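Local coordinates for putative translational inhibitor protein (Yersinia pestis, PDB 5V4D), which is of unknown function but, as a member of the Rid (YjgF-like) family, may act as an enamine/imine deaminase, at residues V6-S14 and N59-A67; I49-I60 and N86-Y97. All coordinates share one frame; numbering follows the deposited sequence.

Contact 1. Residues V6-S14 and N59-A67; sequences VIETKNAPS and NIDAVLLQA
Gln66 sends CG opposite its own backbone N (chi1 178°) and then bends at chi2 (64°), which lays its chain along Ile7, Glu8 and Thr9. Ile7 has CG2 trans to its backbone N, and this methyl reaches Gln66 CG at 3.7 Å. The two side chains run alongside one another, pointing opposite ways. The other branch of Ile7 ends in CD1, which lies 3.6 Å from Ala67 CB. Thr9 CB packs against Gln66 CG, and its CG2 lies near Ala62 O and Gln66 CB. The amide end of Gln66 works through water: water 1 accepts from Gln66 NE2 (3.1 Å) and from Glu8 N.

Residues 6-14 leave strand 5-7, outermost in the sheet of this chain in the YjgF-like alpha-beta fold, and run back along helix 49-66. A type I turn from Thr9 to Ala12 shapes this path. Thr9 OG1 adds an ST turn by accepting from Asn11 N (3.0 Å).

In the second half of the turn Ala62 CB sits 3.3 Å from Asn11 O, and Ala12 CB meets Val63 CG2 at 3.7 Å. Beyond it, Pro13 crosses Asn59 at about a right angle, with its CG 3.4 Å from Asn59 ND2. That amide nitrogen is held by Ile37 O, and Asn59 OD1 accepts from Gln55. Water 3 donates to both Asn59 OD1 and Asn11 O. Water 2 donates a hydrogen bond to Ala62 O, 2.7 Å away, and makes a weak one with Thr9 OG1.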
loop_
_atom_site.group_PDB
_atom_site.type_symbol
_atom_site.label_atom_id
_atom_site.label_comp_id
_atom_site.label_asym_id
_atom_site.label_seq_id
_atom_site.Cartn_x
_atom_site.Cartn_y
_atom_site.Cartn_z
ATOM N N VAL A 6 -20.066 2.844 3.940
ATOM C CA VAL A 6 -19.773 2.484 2.562
ATOM C C VAL A 6 -20.000 3.690 1.671
ATOM O O VAL A 6 -20.857 4.550 1.952
ATOM C CB VAL A 6 -20.620 1.278 2.111
ATOM C CG1 VAL A 6 -22.082 1.728 1.856
ATOM C CG2 VAL A 6 -20.058 0.684 0.846
ATOM N N ILE A 7 -19.224 3.765 0.581
ATOM C CA ILE A 7 -19.436 4.729 -0.502
ATOM C C ILE A 7 -19.843 3.944 -1.742
ATOM O O ILE A 7 -19.163 2.983 -2.129
ATOM C CB ILE A 7 -18.180 5.559 -0.813
ATOM C CG1 ILE A 7 -17.720 6.366 0.409
ATOM C CG2 ILE A 7 -18.461 6.478 -1.998
ATOM C CD1 ILE A 7 -18.753 7.359 0.905
ATOM N N GLU A 8 -20.977 4.326 -2.340
ATOM C CA GLU A 8 -21.498 3.661 -3.537
ATOM C C GLU A 8 -22.000 4.751 -4.469
ATOM O O GLU A 8 -22.857 5.554 -4.071
ATOM C CB GLU A 8 -22.650 2.702 -3.188
ATOM C CG GLU A 8 -22.371 1.734 -2.036
ATOM C CD GLU A 8 -23.631 0.973 -1.539
ATOM O OE1 GLU A 8 -24.584 1.625 -1.037
ATOM O OE2 GLU A 8 -23.650 -0.281 -1.632
ATOM N N THR A 9 -21.482 4.778 -5.697
ATOM C CA THR A 9 -21.962 5.704 -6.727
ATOM C C THR A 9 -21.942 5.048 -8.101
ATOM O O THR A 9 -20.960 4.394 -8.463
ATOM C CB THR A 9 -21.160 7.017 -6.767
ATOM O OG1 THR A 9 -21.610 7.792 -7.888
ATOM C CG2 THR A 9 -19.663 6.817 -6.903
ATOM N N LYS A 10 -23.041 5.236 -8.871
ATOM C CA LYS A 10 -23.044 4.765 -10.247
ATOM C C LYS A 10 -22.093 5.555 -11.147
ATOM O O LYS A 10 -21.871 5.142 -12.300
ATOM C CB LYS A 10 -24.477 4.820 -10.835
ATOM C CG LYS A 10 -25.442 3.779 -10.262
ATOM C CD LYS A 10 -24.839 2.378 -10.294
ATOM C CE LYS A 10 -25.908 1.292 -10.380
ATOM N NZ LYS A 10 -26.909 1.396 -9.282
ATOM N N ASN A 11 -21.537 6.680 -10.683
ATOM C CA ASN A 11 -20.565 7.411 -11.488
ATOM C C ASN A 11 -19.140 6.885 -11.390
ATOM O O ASN A 11 -18.253 7.418 -12.070
ATOM C CB ASN A 11 -20.599 8.892 -11.119
ATOM C CG ASN A 11 -21.913 9.525 -11.531
ATOM O OD1 ASN A 11 -22.471 9.183 -12.587
ATOM N ND2 ASN A 11 -22.433 10.381 -10.694
ATOM N N ALA A 12 -18.879 5.859 -10.587
ATOM C CA ALA A 12 -17.635 5.109 -10.663
ATOM C C ALA A 12 -17.968 3.677 -11.035
ATOM O O ALA A 12 -19.108 3.239 -10.868
ATOM C CB ALA A 12 -16.860 5.127 -9.330
ATOM N N PRO A 13 -16.990 2.907 -11.518
ATOM C CA PRO A 13 -17.267 1.531 -11.951
ATOM C C PRO A 13 -17.900 0.704 -10.849
ATOM O O PRO A 13 -17.471 0.754 -9.692
ATOM C CB PRO A 13 -15.870 0.996 -12.291
ATOM C CG PRO A 13 -15.130 2.181 -12.772
ATOM C CD PRO A 13 -15.605 3.307 -11.845
ATOM N N SER A 14 -18.894 -0.110 -11.227
ATOM C CA SER A 14 -19.412 -1.076 -10.271
ATOM C C SER A 14 -18.313 -2.045 -9.857
ATOM O O SER A 14 -17.482 -2.448 -10.671
ATOM C CB SER A 14 -20.580 -1.851 -10.873
ATOM O OG SER A 14 -21.555 -0.939 -11.335
ATOM N N ASN A 59 -12.678 8.455 -12.319
ATOM C CA ASN A 59 -13.338 7.485 -11.444
ATOM C C ASN A 59 -13.070 7.806 -9.981
ATOM O O ASN A 59 -13.985 7.762 -9.149
ATOM C CB ASN A 59 -12.857 6.055 -11.774
ATOM C CG ASN A 59 -13.317 5.588 -13.142
ATOM O OD1 ASN A 59 -14.178 6.209 -13.747
ATOM N ND2 ASN A 59 -12.760 4.473 -13.621
ATOM N N ILE A 60 -11.829 8.154 -9.655
ATOM C CA ILE A 60 -11.506 8.599 -8.297
ATOM C C ILE A 60 -12.327 9.823 -7.922
ATOM O O ILE A 60 -12.891 9.883 -6.836
ATOM C CB ILE A 60 -10.001 8.899 -8.168
ATOM C CG1 ILE A 60 -9.190 7.594 -8.220
ATOM C CG2 ILE A 60 -9.706 9.737 -6.877
ATOM C CD1 ILE A 60 -7.650 7.826 -8.470
ATOM N N ASP A 61 -12.396 10.813 -8.806
ATOM C CA ASP A 61 -13.155 12.015 -8.485
ATOM C C ASP A 61 -14.603 11.672 -8.143
ATOM O O ASP A 61 -15.171 12.225 -7.196
ATOM C CB ASP A 61 -13.071 12.991 -9.662
ATOM C CG ASP A 61 -13.395 14.394 -9.243
ATOM O OD1 ASP A 61 -12.535 14.979 -8.562
ATOM O OD2 ASP A 61 -14.459 14.920 -9.651
ATOM N N ALA A 62 -15.224 10.764 -8.909
ATOM C CA ALA A 62 -16.612 10.387 -8.624
ATOM C C ALA A 62 -16.770 9.812 -7.218
ATOM O O ALA A 62 -17.796 10.055 -6.549
ATOM C CB ALA A 62 -17.118 9.370 -9.658
ATOM N N VAL A 63 -15.801 9.000 -6.778
ATOM C CA VAL A 63 -15.855 8.410 -5.453
ATOM C C VAL A 63 -15.727 9.490 -4.387
ATOM O O VAL A 63 -16.511 9.533 -3.434
ATOM C CB VAL A 63 -14.751 7.349 -5.322
ATOM C CG1 VAL A 63 -14.635 6.880 -3.846
ATOM C CG2 VAL A 63 -15.074 6.222 -6.269
ATOM N N LEU A 64 -14.801 10.433 -4.585
ATOM C CA LEU A 64 -14.642 11.531 -3.639
ATOM C C LEU A 64 -15.938 12.331 -3.522
ATOM O O LEU A 64 -16.385 12.646 -2.416
ATOM C CB LEU A 64 -13.525 12.452 -4.106
ATOM C CG LEU A 64 -12.153 11.801 -4.200
ATOM C CD1 LEU A 64 -11.154 12.844 -4.738
ATOM C CD2 LEU A 64 -11.736 11.221 -2.841
ATOM N N LEU A 65 -16.534 12.692 -4.667
ATOM C CA LEU A 65 -17.759 13.509 -4.641
ATOM C C LEU A 65 -18.879 12.800 -3.903
ATOM O O LEU A 65 -19.612 13.432 -3.138
ATOM C CB LEU A 65 -18.198 13.846 -6.061
ATOM C CG LEU A 65 -17.230 14.758 -6.826
ATOM C CD1 LEU A 65 -17.756 15.071 -8.223
ATOM C CD2 LEU A 65 -16.970 16.031 -6.067
ATOM N N GLN A 66 -19.028 11.492 -4.122
ATOM C CA GLN A 66 -20.112 10.775 -3.455
ATOM C C GLN A 66 -19.901 10.777 -1.950
ATOM O O GLN A 66 -20.878 10.811 -1.178
ATOM C CB GLN A 66 -20.184 9.351 -3.996
ATOM C CG GLN A 66 -21.251 8.472 -3.329
ATOM C CD GLN A 66 -22.640 8.971 -3.559
ATOM O OE1 GLN A 66 -22.895 9.762 -4.454
ATOM N NE2 GLN A 66 -23.574 8.488 -2.738
ATOM N N ALA A 67 -18.631 10.749 -1.521
ATOM C CA ALA A 67 -18.267 10.842 -0.110
ATOM C C ALA A 67 -18.395 12.251 0.451
ATOM O O ALA A 67 -18.208 12.426 1.654
ATOM C CB ALA A 67 -16.824 10.342 0.109
HETATM O O HOH W 1 -22.505 6.412 -0.763
HETATM O O HOH W 2 -20.179 10.807 -7.687
HETATM O O HOH W 3 -15.922 8.257 -13.606
#

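Contact 2. Residues I49-I60 and N86-Y97; sequences IEKQTRQVLKNI and NSSQVNDIYADY. With CA (calcium ion), chain H.
Helices 49-60 and 87-97 run in roughly the same direction, their axes 9.1 Å apart at closest approach and crossing at -38°. Ile93 is the central knob and sits among Glu50, Thr53, Arg54 and Leu57. Its CG1 points opposite the carbonyl carbon (chi1 -65°), and CD1 then reaches Glu50 O at 3.5 Å. The same end lies over one face of the Arg54 guanidinium, nearer its border than its centre. Ile93 CG2 turns to Leu57 CD1.

At the N-terminal end, Ile49 CG1 packs on Val90 CG2 (3.6 Å), while its CG2 touches the amide of Gln89. Gln89 NE2 donates to Glu50 OE1 at 2.9 Å in a nearly straight bond of 174°. It meets the carboxylate on its anti side, with the two flat groups almost perpendicular. Thr53 OG1 donates to Ile49 O in its own helix, and Val90 CG2 lies 3.4 Å from that hydroxyl.

At the other end, Leu57 CD1 meets Tyr97 CB, and Leu57 CB lies over one face of the Tyr97 ring. The Tyr97 hydroxyl is probably hydrogen-bonded to Asp61 OD1.

Water 4 donates to Asp96 OD2; its very short approach to Arg54 NH1 makes that leg doubtful. Asp96 OD1 binds calcium (2.4 Å), as do Asp92 OD1 (2.3 Å), Asp92 O and water 5. Two further coordinating atoms come from elsewhere in the structure. The ion would probably offset the aspartate charges. Val90 and Tyr94 also touch strand 74-81, and Ile49 touches strand 120-127. Two helices packed side by side on a sheet are characteristic of the YjgF-like alpha-beta fold.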
loop_
_atom_site.group_PDB
_atom_site.type_symbol
_atom_site.label_atom_id
_atom_site.label_comp_id
_atom_site.label_asym_id
_atom_site.label_seq_id
_atom_site.Cartn_x
_atom_site.Cartn_y
_atom_site.Cartn_z
ATOM N N ILE A 49 -1.970 4.843 -22.432
ATOM C CA ILE A 49 -1.729 5.221 -21.037
ATOM C C ILE A 49 -2.374 6.567 -20.695
ATOM O O ILE A 49 -2.846 6.749 -19.574
ATOM C CB ILE A 49 -0.216 5.199 -20.730
ATOM C CG1 ILE A 49 0.033 5.465 -19.245
ATOM C CG2 ILE A 49 0.577 6.235 -21.583
ATOM C CD1 ILE A 49 -0.401 4.279 -18.330
ATOM N N GLU A 50 -2.405 7.517 -21.640
ATOM C CA GLU A 50 -2.993 8.829 -21.334
ATOM C C GLU A 50 -4.499 8.721 -21.138
ATOM O O GLU A 50 -5.049 9.229 -20.141
ATOM C CB GLU A 50 -2.642 9.843 -22.442
ATOM C CG GLU A 50 -1.123 10.046 -22.518
ATOM C CD GLU A 50 -0.654 11.061 -23.550
ATOM O OE1 GLU A 50 0.566 11.042 -23.877
ATOM O OE2 GLU A 50 -1.484 11.874 -24.030
ATOM N N LYS A 51 -5.193 8.062 -22.069
ATOM C CA LYS A 51 -6.646 7.892 -21.917
ATOM C C LYS A 51 -6.977 7.122 -20.640
ATOM O O LYS A 51 -7.947 7.454 -19.931
ATOM C CB LYS A 51 -7.210 7.182 -23.144
ATOM C CG LYS A 51 -7.228 8.084 -24.371
ATOM C CD LYS A 51 -7.660 7.309 -25.593
ATOM C CE LYS A 51 -7.602 8.185 -26.858
ATOM N NZ LYS A 51 -7.955 7.352 -28.036
ATOM N N GLN A 52 -6.152 6.121 -20.305
ATOM C CA GLN A 52 -6.446 5.312 -19.122
ATOM C C GLN A 52 -6.215 6.093 -17.844
ATOM O O GLN A 52 -7.011 5.981 -16.896
ATOM C CB GLN A 52 -5.621 4.010 -19.124
ATOM C CG GLN A 52 -6.065 3.052 -20.224
ATOM C CD GLN A 52 -5.593 1.631 -20.012
ATOM O OE1 GLN A 52 -4.902 1.321 -19.044
ATOM N NE2 GLN A 52 -6.006 0.748 -20.916
ATOM N N THR A 53 -5.154 6.917 -17.794
ATOM C CA THR A 53 -4.928 7.755 -16.622
ATOM C C THR A 53 -6.072 8.728 -16.421
ATOM O O THR A 53 -6.537 8.913 -15.293
ATOM C CB THR A 53 -3.608 8.519 -16.768
ATOM O OG1 THR A 53 -2.515 7.594 -16.885
ATOM C CG2 THR A 53 -3.380 9.339 -15.532
ATOM N N ARG A 54 -6.564 9.325 -17.513
ATOM C CA ARG A 54 -7.696 10.238 -17.408
ATOM C C ARG A 54 -8.914 9.529 -16.841
ATOM O O ARG A 54 -9.581 10.063 -15.938
ATOM C CB ARG A 54 -8.032 10.837 -18.772
ATOM C CG ARG A 54 -6.977 11.749 -19.301
ATOM C CD ARG A 54 -7.451 12.407 -20.590
ATOM N NE ARG A 54 -6.345 13.166 -21.163
ATOM C CZ ARG A 54 -5.893 14.336 -20.696
ATOM N NH1 ARG A 54 -6.447 14.921 -19.649
ATOM N NH2 ARG A 54 -4.855 14.921 -21.274
ATOM N N GLN A 55 -9.182 8.305 -17.323
ATOM C CA GLN A 55 -10.348 7.559 -16.836
ATOM C C GLN A 55 -10.209 7.254 -15.344
ATOM O O GLN A 55 -11.173 7.402 -14.587
ATOM C CB GLN A 55 -10.546 6.277 -17.659
ATOM C CG GLN A 55 -11.811 5.582 -17.254
ATOM C CD GLN A 55 -13.027 6.367 -17.701
ATOM O OE1 GLN A 55 -13.150 6.673 -18.888
ATOM N NE2 GLN A 55 -13.855 6.794 -16.763
ATOM N N VAL A 56 -9.002 6.848 -14.905
ATOM C CA VAL A 56 -8.803 6.489 -13.510
ATOM C C VAL A 56 -9.043 7.695 -12.622
ATOM O O VAL A 56 -9.689 7.596 -11.573
ATOM C CB VAL A 56 -7.391 5.926 -13.324
ATOM C CG1 VAL A 56 -6.958 5.937 -11.847
ATOM C CG2 VAL A 56 -7.314 4.529 -13.949
ATOM N N LEU A 57 -8.518 8.853 -13.025
ATOM C CA LEU A 57 -8.663 10.046 -12.186
ATOM C C LEU A 57 -10.115 10.494 -12.136
ATOM O O LEU A 57 -10.574 10.987 -11.103
ATOM C CB LEU A 57 -7.741 11.161 -12.704
ATOM C CG LEU A 57 -6.289 10.745 -12.553
ATOM C CD1 LEU A 57 -5.449 11.768 -13.319
ATOM C CD2 LEU A 57 -5.875 10.662 -11.101
ATOM N N LYS A 58 -10.856 10.370 -13.250
ATOM C CA LYS A 58 -12.287 10.697 -13.214
ATOM C C LYS A 58 -13.052 9.742 -12.310
ATOM O O LYS A 58 -13.999 10.161 -11.614
ATOM C CB LYS A 58 -12.888 10.671 -14.635
ATOM C CG LYS A 58 -12.477 11.864 -15.527
ATOM C CD LYS A 58 -12.980 13.206 -14.983
ATOM C CE LYS A 58 -14.505 13.288 -14.913
ATOM N NZ LYS A 58 -15.036 14.647 -14.432
ATOM N N ASN A 59 -12.678 8.455 -12.319
ATOM C CA ASN A 59 -13.338 7.485 -11.444
ATOM C C ASN A 59 -13.070 7.806 -9.981
ATOM O O ASN A 59 -13.985 7.762 -9.149
ATOM C CB ASN A 59 -12.857 6.055 -11.774
ATOM C CG ASN A 59 -13.317 5.588 -13.142
ATOM O OD1 ASN A 59 -14.178 6.209 -13.747
ATOM N ND2 ASN A 59 -12.760 4.473 -13.621
ATOM N N ILE A 60 -11.829 8.154 -9.655
ATOM C CA ILE A 60 -11.506 8.599 -8.297
ATOM C C ILE A 60 -12.327 9.823 -7.922
ATOM O O ILE A 60 -12.891 9.883 -6.836
ATOM C CB ILE A 60 -10.001 8.899 -8.168
ATOM C CG1 ILE A 60 -9.190 7.594 -8.220
ATOM C CG2 ILE A 60 -9.706 9.737 -6.877
ATOM C CD1 ILE A 60 -7.650 7.826 -8.470
ATOM N N ASN A 86 6.044 4.424 -18.510
ATOM C CA ASN A 86 4.821 5.193 -18.686
ATOM C C ASN A 86 4.655 6.226 -17.577
ATOM O O ASN A 86 3.666 6.976 -17.583
ATOM C CB ASN A 86 3.618 4.248 -18.735
ATOM C CG ASN A 86 3.432 3.627 -20.102
ATOM O OD1 ASN A 86 3.899 4.170 -21.114
ATOM N ND2 ASN A 86 2.684 2.525 -20.159
ATOM N N SER A 87 5.594 6.271 -16.625
ATOM C CA SER A 87 5.441 7.142 -15.450
ATOM C C SER A 87 5.288 8.597 -15.846
ATOM O O SER A 87 4.466 9.310 -15.260
ATOM C CB SER A 87 6.637 7.019 -14.510
ATOM O OG SER A 87 6.694 5.726 -13.934
ATOM N N SER A 88 6.066 9.060 -16.824
ATOM C CA SER A 88 5.985 10.483 -17.155
ATOM C C SER A 88 4.629 10.850 -17.740
ATOM O O SER A 88 4.051 11.890 -17.387
ATOM C CB SER A 88 7.098 10.854 -18.113
ATOM O OG SER A 88 8.295 10.859 -17.346
ATOM N N GLN A 89 4.097 10.010 -18.634
ATOM C CA GLN A 89 2.790 10.308 -19.202
ATOM C C GLN A 89 1.703 10.270 -18.137
ATOM O O GLN A 89 0.768 11.074 -18.179
ATOM C CB GLN A 89 2.454 9.330 -20.316
ATOM C CG GLN A 89 3.220 9.694 -21.584
ATOM C CD GLN A 89 3.173 8.560 -22.583
ATOM O OE1 GLN A 89 3.947 7.572 -22.476
ATOM N NE2 GLN A 89 2.271 8.666 -23.546
ATOM N N VAL A 90 1.810 9.343 -17.172
ATOM C CA VAL A 90 0.864 9.354 -16.057
ATOM C C VAL A 90 1.008 10.640 -15.269
ATOM O O VAL A 90 0.009 11.299 -14.959
ATOM C CB VAL A 90 1.072 8.124 -15.153
ATOM C CG1 VAL A 90 0.269 8.250 -13.838
ATOM C CG2 VAL A 90 0.669 6.826 -15.943
ATOM N N ASN A 91 2.250 10.977 -14.893
ATOM C CA ASN A 91 2.515 12.180 -14.086
ATOM C C ASN A 91 1.976 13.434 -14.755
ATOM O O ASN A 91 1.461 14.337 -14.076
ATOM C CB ASN A 91 4.032 12.335 -13.853
ATOM C CG ASN A 91 4.562 11.371 -12.827
ATOM O OD1 ASN A 91 3.818 10.920 -11.987
ATOM N ND2 ASN A 91 5.863 11.056 -12.892
ATOM N N ASP A 92 2.141 13.533 -16.082
ATOM C CA ASP A 92 1.741 14.757 -16.781
ATOM C C ASP A 92 0.254 15.027 -16.584
ATOM O O ASP A 92 -0.157 16.192 -16.438
ATOM C CB ASP A 92 2.081 14.618 -18.261
ATOM C CG ASP A 92 2.302 15.946 -18.938
ATOM O OD1 ASP A 92 2.143 17.037 -18.287
ATOM O OD2 ASP A 92 2.623 15.859 -20.142
ATOM N N ILE A 93 -0.565 13.974 -16.573
ATOM C CA ILE A 93 -2.016 14.131 -16.402
ATOM C C ILE A 93 -2.418 14.185 -14.928
ATOM O O ILE A 93 -3.338 14.913 -14.531
ATOM C CB ILE A 93 -2.709 12.978 -17.143
ATOM C CG1 ILE A 93 -2.445 13.094 -18.659
ATOM C CG2 ILE A 93 -4.245 12.910 -16.804
ATOM C CD1 ILE A 93 -2.790 11.812 -19.441
ATOM N N TYR A 94 -1.790 13.340 -14.117
ATOM C CA TYR A 94 -2.027 13.368 -12.683
ATOM C C TYR A 94 -1.786 14.756 -12.113
ATOM O O TYR A 94 -2.547 15.237 -11.261
ATOM C CB TYR A 94 -1.109 12.322 -12.059
ATOM C CG TYR A 94 -1.108 12.108 -10.569
ATOM C CD1 TYR A 94 -1.658 10.939 -10.038
ATOM C CD2 TYR A 94 -0.436 12.992 -9.715
ATOM C CE1 TYR A 94 -1.603 10.697 -8.677
ATOM C CE2 TYR A 94 -0.388 12.756 -8.360
ATOM C CZ TYR A 94 -0.962 11.604 -7.859
ATOM O OH TYR A 94 -0.911 11.378 -6.494
ATOM N N ALA A 95 -0.739 15.431 -12.589
ATOM C CA ALA A 95 -0.456 16.785 -12.124
ATOM C C ALA A 95 -1.593 17.735 -12.464
ATOM O O ALA A 95 -1.933 18.599 -11.658
ATOM C CB ALA A 95 0.850 17.276 -12.766
ATOM N N ASP A 96 -2.153 17.612 -13.672
ATOM C CA ASP A 96 -3.280 18.441 -14.079
ATOM C C ASP A 96 -4.418 18.298 -13.088
ATOM O O ASP A 96 -5.028 19.292 -12.667
ATOM C CB ASP A 96 -3.771 18.051 -15.471
ATOM C CG ASP A 96 -2.709 18.178 -16.574
ATOM O OD1 ASP A 96 -1.631 18.766 -16.363
ATOM O OD2 ASP A 96 -3.034 17.651 -17.677
ATOM N N TYR A 97 -4.725 17.058 -12.724
ATOM C CA TYR A 97 -5.837 16.787 -11.814
ATOM C C TYR A 97 -5.596 17.430 -10.461
ATOM O O TYR A 97 -6.519 17.997 -9.848
ATOM C CB TYR A 97 -5.984 15.259 -11.648
ATOM C CG TYR A 97 -7.106 14.843 -10.728
ATOM C CD1 TYR A 97 -8.446 15.051 -11.094
ATOM C CD2 TYR A 97 -6.829 14.240 -9.495
ATOM C CE1 TYR A 97 -9.489 14.666 -10.241
ATOM C CE2 TYR A 97 -7.843 13.836 -8.655
ATOM C CZ TYR A 97 -9.180 14.057 -9.030
ATOM O OH TYR A 97 -10.187 13.677 -8.157
HETATM CA CA CA H . 0.415 18.393 -17.504
HETATM O O HOH W 4 -5.510 16.671 -18.115
HETATM O O HOH W 5 -0.903 17.473 -19.275
#

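How the contacts relate
From the N terminus, the chain passes through 6-14, which starts in the outermost strand of the chain's sheet, continues through strands 22-25 and 28-31, and enters helix 49-66. Contact 1 closes this loop when residues 59-67 come back against 6-14. The chain then forms strand 74-81 and helix 87-98, and contact 2 closes the second loop on residues 49-60. The segments alternate, so the two loops cross. Both contacts use helix 49-66 and share Asn59 and Ile60, with their centres about 17 Å apart. The probable bond between Asp61 and Tyr97 links the two contacts directly. The long helix thus joins the N-terminal region to the second helix.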